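Local atomic coordinates of thioredoxin-like protein (Klebsiella pneumoniae subsp. pneumoniae MGH 78578, PDB entry 3TY1), a protein that probably binds carbohydrate, as a putative aldose 1-epimerase with the supersandwich fold of the galactose mutarotase clan, although its substrate and catalytic activity are not established. Residues 2-7 with 146-151; 19-24 with 33-38; 57-62 with 188-193; 158-163 with 180-185. One frame throughout, in Å; residues are numbered along the deposited sequence.

Interaction 1 (2-7 with 146-151)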
# COMPACT_ATOMS: atom_id res chain seq x y z
N ALA A 2 4.97 -38.59 8.50
CA ALA A 2 4.06 -37.45 8.55
C ALA A 2 3.62 -37.11 7.14
O ALA A 2 4.32 -37.43 6.17
CB ALA A 2 4.73 -36.24 9.20
N LYS A 3 2.44 -36.52 7.01
CA LYS A 3 2.01 -36.01 5.72
C LYS A 3 2.11 -34.49 5.78
O LYS A 3 1.74 -33.89 6.79
CB LYS A 3 0.61 -36.45 5.39
CG LYS A 3 0.12 -35.87 4.04
CD LYS A 3 -0.71 -36.83 3.21
CE LYS A 3 -0.84 -36.29 1.77
NZ LYS A 3 -1.50 -37.25 0.86
N THR A 4 2.63 -33.91 4.70
CA THR A 4 2.75 -32.47 4.57
C THR A 4 1.88 -31.96 3.43
O THR A 4 1.92 -32.52 2.35
CB THR A 4 4.24 -32.08 4.34
OG1 THR A 4 5.02 -32.50 5.48
CG2 THR A 4 4.40 -30.56 4.18
N TRP A 5 1.10 -30.90 3.68
CA TRP A 5 0.39 -30.17 2.61
C TRP A 5 1.04 -28.80 2.44
O TRP A 5 1.29 -28.09 3.41
CB TRP A 5 -1.08 -29.96 2.97
CG TRP A 5 -1.87 -31.21 3.03
CD1 TRP A 5 -2.66 -31.71 2.05
CD2 TRP A 5 -1.96 -32.12 4.14
NE1 TRP A 5 -3.25 -32.87 2.46
CE2 TRP A 5 -2.85 -33.15 3.74
CE3 TRP A 5 -1.40 -32.17 5.41
CZ2 TRP A 5 -3.16 -34.23 4.57
CZ3 TRP A 5 -1.71 -33.21 6.23
CH2 TRP A 5 -2.58 -34.24 5.81
N VAL A 6 1.29 -28.40 1.19
CA VAL A 6 1.93 -27.13 0.89
C VAL A 6 0.80 -26.19 0.49
O VAL A 6 0.21 -26.32 -0.57
CB VAL A 6 3.01 -27.22 -0.24
CG1 VAL A 6 3.56 -25.80 -0.53
CG2 VAL A 6 4.14 -28.21 0.14
N LEU A 7 0.47 -25.26 1.36
CA LEU A 7 -0.66 -24.36 1.13
C LEU A 7 -0.26 -23.17 0.28
O LEU A 7 -1.12 -22.60 -0.39
CB LEU A 7 -1.20 -23.83 2.47
CG LEU A 7 -2.19 -24.66 3.26
CD1 LEU A 7 -1.84 -26.08 3.32
CD2 LEU A 7 -2.45 -24.04 4.65
N LEU A 146 6.00 -19.12 2.10
CA LEU A 146 5.87 -20.60 2.07
C LEU A 146 5.07 -20.96 3.31
O LEU A 146 5.43 -20.53 4.39
CB LEU A 146 7.24 -21.29 2.14
CG LEU A 146 7.29 -22.84 2.16
CD1 LEU A 146 6.93 -23.49 0.84
CD2 LEU A 146 8.68 -23.38 2.61
N VAL A 147 4.00 -21.72 3.14
CA VAL A 147 3.17 -22.17 4.23
C VAL A 147 2.93 -23.66 4.03
O VAL A 147 2.46 -24.07 2.95
CB VAL A 147 1.84 -21.40 4.33
CG1 VAL A 147 0.99 -21.95 5.45
CG2 VAL A 147 2.06 -19.89 4.54
N GLU A 148 3.28 -24.46 5.06
CA GLU A 148 3.08 -25.92 5.07
C GLU A 148 2.39 -26.35 6.35
O GLU A 148 2.66 -25.80 7.42
CB GLU A 148 4.40 -26.68 5.01
CG GLU A 148 5.18 -26.44 3.74
CD GLU A 148 6.57 -27.12 3.70
OE1 GLU A 148 7.12 -27.49 4.75
OE2 GLU A 148 7.11 -27.26 2.59
N VAL A 149 1.53 -27.36 6.21
CA VAL A 149 0.84 -27.99 7.32
C VAL A 149 1.28 -29.46 7.33
O VAL A 149 1.22 -30.16 6.30
CB VAL A 149 -0.70 -27.90 7.15
CG1 VAL A 149 -1.40 -28.75 8.23
CG2 VAL A 149 -1.14 -26.45 7.19
N GLU A 150 1.66 -29.95 8.50
CA GLU A 150 2.15 -31.32 8.65
C GLU A 150 1.35 -31.99 9.76
O GLU A 150 1.09 -31.37 10.80
CB GLU A 150 3.64 -31.31 8.97
CG GLU A 150 4.29 -32.65 9.35
CD GLU A 150 5.71 -32.48 9.95
OE1 GLU A 150 6.52 -31.72 9.38
OE2 GLU A 150 5.97 -33.09 11.02
N VAL A 151 0.97 -33.24 9.55
CA VAL A 151 0.27 -34.04 10.56
C VAL A 151 0.97 -35.39 10.63
O VAL A 151 1.14 -36.05 9.60
CB VAL A 151 -1.22 -34.21 10.24
CG1 VAL A 151 -1.93 -35.04 11.38
CG2 VAL A 151 -1.89 -32.82 10.08

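Interaction 2 (19-24 with 33-38)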
# COMPACT_ATOMS: atom_id res chain seq x y z
N TRP A 19 -9.06 -24.01 1.92
CA TRP A 19 -8.57 -25.39 1.98
C TRP A 19 -8.85 -25.94 3.35
O TRP A 19 -8.84 -25.20 4.34
CB TRP A 19 -7.05 -25.36 1.74
CG TRP A 19 -6.32 -26.64 2.02
CD1 TRP A 19 -6.06 -27.66 1.14
CD2 TRP A 19 -5.73 -27.04 3.28
NE1 TRP A 19 -5.34 -28.65 1.78
CE2 TRP A 19 -5.13 -28.29 3.08
CE3 TRP A 19 -5.64 -26.44 4.54
CZ2 TRP A 19 -4.46 -28.97 4.10
CZ3 TRP A 19 -4.98 -27.10 5.55
CH2 TRP A 19 -4.40 -28.36 5.32
N GLN A 20 -9.13 -27.23 3.42
CA GLN A 20 -9.29 -27.85 4.73
C GLN A 20 -8.95 -29.31 4.69
O GLN A 20 -9.09 -29.98 3.65
CB GLN A 20 -10.71 -27.71 5.29
CG GLN A 20 -11.78 -28.51 4.54
CD GLN A 20 -11.87 -30.02 4.94
OE1 GLN A 20 -11.77 -30.38 6.12
NE2 GLN A 20 -12.10 -30.90 3.93
N ILE A 21 -8.53 -29.80 5.84
CA ILE A 21 -8.46 -31.25 6.07
C ILE A 21 -9.06 -31.53 7.42
O ILE A 21 -9.10 -30.67 8.29
CB ILE A 21 -7.06 -31.80 5.97
CG1 ILE A 21 -6.14 -31.11 6.99
CG2 ILE A 21 -6.53 -31.69 4.53
CD1 ILE A 21 -4.76 -31.74 7.08
N ASN A 22 -9.50 -32.76 7.62
CA ASN A 22 -10.07 -33.12 8.89
C ASN A 22 -9.73 -34.55 9.26
O ASN A 22 -9.44 -35.40 8.39
CB ASN A 22 -11.58 -32.77 8.93
CG ASN A 22 -12.42 -33.67 8.06
OD1 ASN A 22 -12.57 -34.87 8.34
ND2 ASN A 22 -12.96 -33.11 6.98
N SER A 23 -9.76 -34.79 10.56
CA SER A 23 -9.37 -36.05 11.16
C SER A 23 -10.22 -37.23 10.67
O SER A 23 -9.71 -38.35 10.57
CB SER A 23 -9.41 -35.95 12.70
OG SER A 23 -10.67 -35.52 13.21
N ASP A 24 -11.50 -36.98 10.41
CA ASP A 24 -12.40 -37.99 9.84
C ASP A 24 -11.92 -38.49 8.49
O ASP A 24 -11.67 -39.69 8.34
CB ASP A 24 -13.83 -37.43 9.67
CG ASP A 24 -14.73 -37.74 10.84
OD1 ASP A 24 -14.25 -37.73 12.00
OD2 ASP A 24 -15.93 -38.00 10.59
N PHE A 33 -10.19 -33.29 15.05
CA PHE A 33 -9.75 -31.97 14.71
C PHE A 33 -9.91 -31.70 13.22
O PHE A 33 -10.13 -32.61 12.40
CB PHE A 33 -8.27 -31.78 15.12
CG PHE A 33 -7.31 -32.64 14.37
CD1 PHE A 33 -6.77 -32.20 13.15
CD2 PHE A 33 -6.91 -33.85 14.86
CE1 PHE A 33 -5.87 -32.99 12.45
CE2 PHE A 33 -5.98 -34.65 14.16
CZ PHE A 33 -5.47 -34.21 12.96
N SER A 34 -9.80 -30.44 12.87
CA SER A 34 -9.73 -30.05 11.46
C SER A 34 -8.75 -28.90 11.37
O SER A 34 -8.45 -28.27 12.38
CB SER A 34 -11.09 -29.66 10.92
OG SER A 34 -11.52 -28.46 11.53
N ILE A 35 -8.20 -28.71 10.17
CA ILE A 35 -7.27 -27.61 9.91
C ILE A 35 -7.84 -26.94 8.66
O ILE A 35 -8.09 -27.62 7.65
CB ILE A 35 -5.80 -28.08 9.68
CG1 ILE A 35 -5.35 -28.99 10.83
CG2 ILE A 35 -4.89 -26.86 9.54
CD1 ILE A 35 -4.02 -29.73 10.61
N GLU A 36 -8.07 -25.63 8.75
CA GLU A 36 -8.71 -24.88 7.69
C GLU A 36 -8.06 -23.54 7.42
O GLU A 36 -7.82 -22.74 8.36
CB GLU A 36 -10.21 -24.64 8.02
CG GLU A 36 -10.95 -23.93 6.89
CD GLU A 36 -12.46 -23.75 7.12
OE1 GLU A 36 -12.95 -24.08 8.21
OE2 GLU A 36 -13.13 -23.24 6.19
N GLN A 37 -7.83 -23.29 6.12
CA GLN A 37 -7.41 -21.99 5.65
C GLN A 37 -8.63 -21.34 4.96
O GLN A 37 -9.34 -21.97 4.18
CB GLN A 37 -6.23 -22.06 4.68
CG GLN A 37 -5.79 -20.68 4.17
CD GLN A 37 -4.43 -20.69 3.50
OE1 GLN A 37 -3.43 -20.43 4.17
NE2 GLN A 37 -4.38 -20.99 2.20
N LYS A 38 -8.86 -20.08 5.29
CA LYS A 38 -9.95 -19.32 4.79
C LYS A 38 -9.46 -17.98 4.30
O LYS A 38 -8.73 -17.26 5.03
CB LYS A 38 -10.98 -19.21 5.91
CG LYS A 38 -12.27 -18.49 5.57
CD LYS A 38 -13.32 -18.53 6.75
CE LYS A 38 -13.75 -19.95 7.14
NZ LYS A 38 -14.96 -20.03 8.04

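Interaction 3 (57-62 with 188-193). With SO4 (sulfate ion), chain H.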
# COMPACT_ATOMS: atom_id res chain seq x y z
N ASP A 57 -11.90 -31.11 21.68
CA ASP A 57 -11.63 -31.13 23.10
C ASP A 57 -10.23 -30.58 23.45
O ASP A 57 -9.56 -31.12 24.31
CB ASP A 57 -11.72 -32.62 23.55
CG ASP A 57 -10.86 -33.55 22.68
OD1 ASP A 57 -10.01 -33.04 21.93
OD2 ASP A 57 -11.04 -34.78 22.70
N GLY A 58 -9.77 -29.56 22.75
CA GLY A 58 -8.44 -29.05 22.96
C GLY A 58 -8.42 -27.58 22.68
O GLY A 58 -9.39 -26.90 22.99
N LEU A 59 -7.34 -27.11 22.08
CA LEU A 59 -7.19 -25.72 21.73
C LEU A 59 -7.62 -25.48 20.29
O LEU A 59 -7.25 -26.24 19.38
CB LEU A 59 -5.75 -25.27 21.88
CG LEU A 59 -5.09 -25.30 23.27
CD1 LEU A 59 -3.64 -24.74 23.17
CD2 LEU A 59 -5.97 -24.48 24.24
N THR A 60 -8.33 -24.38 20.08
CA THR A 60 -8.63 -23.91 18.75
C THR A 60 -7.67 -22.75 18.51
O THR A 60 -7.64 -21.76 19.28
CB THR A 60 -10.11 -23.54 18.54
OG1 THR A 60 -10.87 -24.75 18.59
CG2 THR A 60 -10.32 -22.89 17.12
N ILE A 61 -6.80 -22.91 17.51
CA ILE A 61 -5.71 -21.98 17.31
C ILE A 61 -5.82 -21.33 15.95
O ILE A 61 -5.83 -22.04 14.91
CB ILE A 61 -4.34 -22.74 17.35
CG1 ILE A 61 -4.16 -23.45 18.71
CG2 ILE A 61 -3.18 -21.76 16.99
CD1 ILE A 61 -2.89 -24.41 18.77
N THR A 62 -5.90 -20.00 15.94
CA THR A 62 -6.07 -19.24 14.70
C THR A 62 -4.87 -18.41 14.47
O THR A 62 -4.46 -17.66 15.36
CB THR A 62 -7.30 -18.32 14.76
OG1 THR A 62 -8.45 -19.13 15.01
CG2 THR A 62 -7.49 -17.55 13.44
N ASN A 188 -3.32 -28.83 26.17
CA ASN A 188 -3.57 -27.45 26.58
C ASN A 188 -2.35 -26.55 26.29
O ASN A 188 -2.32 -25.42 26.76
CB ASN A 188 -3.97 -27.35 28.09
CG ASN A 188 -2.85 -27.74 29.02
OD1 ASN A 188 -1.96 -28.52 28.62
ND2 ASN A 188 -2.87 -27.24 30.28
N SER A 189 -1.33 -27.05 25.59
CA SER A 189 -0.19 -26.24 25.24
C SER A 189 0.14 -26.33 23.77
O SER A 189 -0.25 -27.27 23.08
CB SER A 189 1.05 -26.64 26.04
OG SER A 189 1.50 -27.91 25.62
N PHE A 190 0.86 -25.32 23.28
CA PHE A 190 1.41 -25.35 21.93
C PHE A 190 2.82 -24.77 22.04
O PHE A 190 3.13 -24.14 23.04
CB PHE A 190 0.58 -24.58 20.90
CG PHE A 190 0.49 -23.12 21.13
CD1 PHE A 190 -0.59 -22.57 21.85
CD2 PHE A 190 1.44 -22.26 20.59
CE1 PHE A 190 -0.68 -21.21 22.05
CE2 PHE A 190 1.36 -20.90 20.79
CZ PHE A 190 0.29 -20.37 21.48
N SER A 191 3.66 -25.01 21.05
CA SER A 191 5.01 -24.47 21.10
C SER A 191 5.35 -23.81 19.78
O SER A 191 4.77 -24.13 18.75
CB SER A 191 6.02 -25.57 21.45
OG SER A 191 6.01 -26.56 20.44
N LEU A 192 6.27 -22.85 19.86
CA LEU A 192 6.86 -22.20 18.70
C LEU A 192 8.32 -22.63 18.65
O LEU A 192 8.99 -22.66 19.69
CB LEU A 192 6.81 -20.68 18.85
CG LEU A 192 5.43 -20.07 19.02
CD1 LEU A 192 5.56 -18.51 19.07
CD2 LEU A 192 4.54 -20.52 17.86
N HIS A 193 8.81 -22.90 17.45
CA HIS A 193 10.19 -23.23 17.15
C HIS A 193 10.55 -22.50 15.89
O HIS A 193 10.58 -23.08 14.82
CB HIS A 193 10.35 -24.74 17.01
CG HIS A 193 10.07 -25.46 18.29
ND1 HIS A 193 10.95 -25.46 19.35
CD2 HIS A 193 8.96 -26.12 18.71
CE1 HIS A 193 10.42 -26.14 20.35
NE2 HIS A 193 9.22 -26.56 19.98
S SO4 H . 8.02 -29.45 21.60
O1 SO4 H . 7.05 -29.92 22.59
O2 SO4 H . 9.28 -30.18 21.69
O3 SO4 H . 7.47 -29.65 20.27
O4 SO4 H . 8.32 -28.03 21.85

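Interaction 4 (158-163 with 180-185). With SO4 (sulfate ion), chain I.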
# COMPACT_ATOMS: atom_id res chain seq x y z
N GLU A 158 0.68 -35.17 16.14
CA GLU A 158 1.20 -33.83 16.26
C GLU A 158 1.06 -33.08 14.92
O GLU A 158 1.40 -33.60 13.88
CB GLU A 158 2.67 -33.86 16.67
CG GLU A 158 3.24 -32.48 16.98
CD GLU A 158 4.76 -32.48 17.27
OE1 GLU A 158 5.47 -33.38 16.82
OE2 GLU A 158 5.25 -31.54 17.88
N ILE A 159 0.58 -31.84 15.02
CA ILE A 159 0.38 -30.94 13.91
C ILE A 159 1.49 -29.90 13.97
O ILE A 159 1.79 -29.39 15.03
CB ILE A 159 -0.97 -30.24 14.03
CG1 ILE A 159 -2.12 -31.28 14.04
CG2 ILE A 159 -1.17 -29.14 12.89
CD1 ILE A 159 -3.48 -30.64 14.52
N ARG A 160 2.09 -29.61 12.82
CA ARG A 160 3.04 -28.53 12.71
C ARG A 160 2.63 -27.62 11.58
O ARG A 160 2.28 -28.09 10.50
CB ARG A 160 4.46 -29.06 12.46
CG ARG A 160 4.91 -30.01 13.53
CD ARG A 160 6.38 -30.37 13.43
NE ARG A 160 6.73 -31.31 14.49
CZ ARG A 160 7.96 -31.74 14.76
NH1 ARG A 160 9.00 -31.34 14.05
NH2 ARG A 160 8.16 -32.58 15.78
N ILE A 161 2.69 -26.33 11.84
CA ILE A 161 2.34 -25.34 10.84
C ILE A 161 3.54 -24.44 10.68
O ILE A 161 3.93 -23.72 11.63
CB ILE A 161 1.09 -24.58 11.23
CG1 ILE A 161 -0.11 -25.53 11.27
CG2 ILE A 161 0.84 -23.43 10.20
CD1 ILE A 161 -1.39 -24.85 11.64
N ARG A 162 4.12 -24.46 9.49
CA ARG A 162 5.32 -23.66 9.18
C ARG A 162 4.99 -22.55 8.21
O ARG A 162 4.18 -22.74 7.31
CB ARG A 162 6.43 -24.53 8.54
CG ARG A 162 7.07 -25.51 9.46
CD ARG A 162 8.19 -26.31 8.79
NE ARG A 162 7.65 -27.30 7.87
CZ ARG A 162 7.18 -28.49 8.22
NH1 ARG A 162 7.18 -28.91 9.49
NH2 ARG A 162 6.70 -29.29 7.28
N GLY A 163 5.63 -21.40 8.40
CA GLY A 163 5.48 -20.25 7.52
C GLY A 163 6.77 -19.45 7.38
O GLY A 163 7.27 -18.96 8.39
N GLU A 180 7.41 -21.74 13.11
CA GLU A 180 6.77 -23.06 13.28
C GLU A 180 6.01 -23.13 14.59
O GLU A 180 6.56 -22.82 15.65
CB GLU A 180 7.77 -24.23 13.20
CG GLU A 180 7.07 -25.60 13.16
CD GLU A 180 8.03 -26.80 12.98
OE1 GLU A 180 8.76 -27.17 13.93
OE2 GLU A 180 8.02 -27.38 11.89
N LEU A 181 4.74 -23.48 14.48
CA LEU A 181 3.89 -23.78 15.63
C LEU A 181 3.61 -25.29 15.65
O LEU A 181 3.34 -25.89 14.60
CB LEU A 181 2.63 -22.94 15.59
CG LEU A 181 1.57 -23.19 16.66
CD1 LEU A 181 0.78 -21.88 16.93
CD2 LEU A 181 0.64 -24.35 16.25
N ARG A 182 3.72 -25.90 16.83
CA ARG A 182 3.49 -27.33 17.02
C ARG A 182 2.39 -27.52 18.05
O ARG A 182 2.39 -26.88 19.11
CB ARG A 182 4.74 -28.02 17.49
CG ARG A 182 5.93 -27.78 16.63
CD ARG A 182 7.09 -28.70 17.06
NE ARG A 182 8.30 -28.34 16.33
CZ ARG A 182 9.49 -28.89 16.53
NH1 ARG A 182 9.66 -29.82 17.47
NH2 ARG A 182 10.52 -28.46 15.81
N TYR A 183 1.43 -28.38 17.74
CA TYR A 183 0.31 -28.62 18.64
C TYR A 183 -0.08 -30.09 18.60
O TYR A 183 -0.29 -30.63 17.52
CB TYR A 183 -0.88 -27.72 18.25
CG TYR A 183 -2.07 -28.02 19.13
CD1 TYR A 183 -2.02 -27.75 20.50
CD2 TYR A 183 -3.23 -28.54 18.61
CE1 TYR A 183 -3.08 -28.06 21.35
CE2 TYR A 183 -4.31 -28.86 19.46
CZ TYR A 183 -4.22 -28.62 20.83
OH TYR A 183 -5.31 -28.95 21.65
N VAL A 184 -0.17 -30.73 19.77
CA VAL A 184 -0.65 -32.08 19.90
C VAL A 184 -2.17 -32.00 20.18
O VAL A 184 -2.61 -31.41 21.17
CB VAL A 184 0.06 -32.88 21.01
CG1 VAL A 184 -0.57 -34.28 21.14
CG2 VAL A 184 1.53 -32.98 20.74
N PRO A 185 -2.99 -32.60 19.30
CA PRO A 185 -4.43 -32.56 19.51
C PRO A 185 -4.86 -32.97 20.90
O PRO A 185 -4.35 -33.93 21.43
CB PRO A 185 -4.94 -33.56 18.46
CG PRO A 185 -4.08 -33.30 17.32
CD PRO A 185 -2.67 -33.13 17.96
S SO4 I . 11.97 -32.68 16.06
O1 SO4 I . 11.17 -32.84 17.27
O2 SO4 I . 13.29 -33.25 16.29
O3 SO4 I . 11.36 -33.41 14.97
O4 SO4 I . 12.21 -31.27 15.75
O HOH W 1 7.55 -31.89 18.96
O HOH W 2 9.29 -29.54 11.90

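Interaction 1 (2-7 with 146-151)
The N-terminal strand 2-7 is joined antiparallel to strand 146-151 in the large sheet of the supersandwich, the two short axes 4.6 Å apart and 157° between their directions. Leu146 opens the second strand, where its CD1 lies 4.3 Å from Val6 CG1. Val147 follows with its carbonyl, which takes the N-H of Leu7 in a bent bond (139° at the hydrogen), the least straight of the five backbone bonds. Glu148 sits in a non-hydrogen-bonded pair with Val6; the two side chains run side by side, and the aliphatic part of Glu148 also crosses Thr4 CG2. Its OE1 is held by Arg162 in a salt bridge. Val149 faces Trp5 in a hydrogen-bonded pair: Trp5 N donates to Val149 O at 2.7 Å, nearly along the C=O axis, and Val149 N returns a bond to Trp5 O. On the same face Val149 CG2, set beside its own backbone N, meets Leu7 CD2 at 3.7 Å. This face turns toward strands 19-22 and 33-39, where Trp5 meets the ring of Trp19 and Val149 touches Ile35. Glu150 pairs with Thr4 on the other face, its CG, anti to the backbone N (chi1 172°), resting 3.6 Å from Ala2 CB while OE1 bridges to Arg162. Val151 completes the ladder through two reciprocal bonds with Lys3 and brings CG2 to Trp5 CZ3 at 3.9 Å. Lys3 CG is over one face of the Trp5 indole, toward the rim, and Val149 O meets the edge in plane, 3.4 Å from Trp5 CE3.

Interaction 2 (19-24 with 33-38)
Ile35 O is held by two donors: Ile21 N at 2.9 Å, nearly along the C=O axis with 162° at the hydrogen, and Gln20 CA in a CA-H...O contact at 3.2 Å. Ile35 N returns a bond to Ile21 O, and Trp19 and Gln37 also bond in both directions, with Trp19 N to Gln37 O the longest at 3.1 Å. Where this hairpin of strands 19-22 and 33-39 runs into its connecting loop, Ser23 N donates to Phe33 O, and Ser23 OG accepts the N-H of Phe33 at 2.9 Å. A chi1 of 55° sets that OG between its own N and carbonyl carbon. Ser23 CB, placed by the backbone, lies over one face of the Phe33 ring, a CH-pi contact 4.1 Å from the centroid. Ile21 and Ile35 lie side by side, and Trp19 CZ3 reaches Ile35 CG2 at 4.0 Å. On the other face, Asn22 ND2 donates to Gln20 OE1 on a lone pair, and Asn22 OD1 accepts from Gln25 N. The chemistry thus divides by face: Trp19, Ile21, Phe33 and Ile35 offer strands 2-9 and 146-152 a largely apolar surface, which also holds Gln37, its NE2 bonded to Gly17 O, whereas Gln20, Asn22, Ser34 and Glu36 make the opposite face polar.

Interaction 3 (57-62 with 188-193)
One methyl group, Leu59 CD1, makes three of the four close approaches that link residues 57-62 to residues 188-193, and the backbones exchange no bond. The arrangement is face-to-face packing of a beta-sandwich: Leu59 and Ile61, from the segment that leads into and along strand 60-64 of the six-stranded sheet, point toward residues 188-193, whose strand belongs to the ten-stranded one. Only 187 Å² is buried between the two segments, yet Leu59, Ile61 and Phe190 are all buried. Leu59 CG is anti to its carbonyl carbon (chi1 -63°) and the chain beyond is extended, which carries CD1 to the Phe190 ring edge in plane, 4.0 Å from Phe190 CD1, and to within 3.8 Å of Asn188 C. Ile61 CD1 comes instead to Phe190 CB at 4.1 Å, crossing obliquely. The Phe190 ring also meets Tyr349 with the planes almost parallel. Ile74 of strand 70-76 touches Leu59, Ile61 and Phe190, closing the apolar cluster, while Leu59 N is bonded to Tyr183 OH. Across strand 189-198 the character changes. Ser191 and His193 turn to the other face and meet a sulfate ion, probably from the crystallisation liquor. Ser191 OG lies 3.1 Å from sulfate O4. On the far side of the imidazole, His193 ND1 is engaged by Asp346, an arrangement that may favour a protonated ring beside the anion; His193 NE2 donates in the ring plane to the same sulfate O4 at 2.5 Å.

Interaction 4 (158-163 with 180-185)
The beta hairpin of strands 159-169 and 173-183 carries a stacked arginine pair and a salt-bridge network on one face. Between residues 158-163 and 180-185 four backbone bonds form, two joining Ile159 and Tyr183, two Ile161 and Leu181. Arg160 and Arg182, a non-hydrogen-bonded pair, run extended side by side, and their guanidinium groups lie flat on one another, centres 3.7 Å apart and planes at 7°. Carboxylates would offset the like charges: Glu158 OE1 takes Arg160 NH2 at 3.0 Å, and Glu180 OE1 is gripped side-on by Arg182, with NE at 2.7 Å and NH2 at 2.9 Å. A sulfate, probably from the crystallisation liquor, bridges the two arginines, Arg160 NH1 to sulfate O3 at 3.3 Å, the bonds from Arg182 being weak. Arg162, bent at chi3 (-74°), brings NH1 in its guanidinium plane to Glu180 OE2 at 3.0 Å; water 2 links that oxygen to Arg160 NH1. The other face is largely apolar, with Ile159 CD1 on Pro185 CG, though Tyr183 OH bonds to Ser187 O. Strands 146-152, whose glutamates Arg162 also reaches, and 189-198 flank the hairpin, and Ile159 and Ile161 rest on strand 49-55 of the facing sheet.

Interactions 1 and 4 are neighbouring antiparallel ladders of the large sheet, joined by strands 146-152 and 159-169 and by the Glu150-Arg162 salt bridge. Interaction 2 is a ladder too, but at one edge of the six-stranded sheet; its largely apolar face packs on interaction 1 (Trp5 CZ3 to Ile21 CD1, 3.5 Å) and, through Phe33 and Ile35, on interaction 4. Interaction 3 differs in kind: it joins the two sheets by apolar contact, without a backbone hydrogen bond, and is the buried contact, whereas the three ladders are partly buried, with a largely apolar face toward the other sheet and a more polar one away from it. Charge gathers on the outer face in interaction 4, whose Arg182 lies beside His193 of interaction 3.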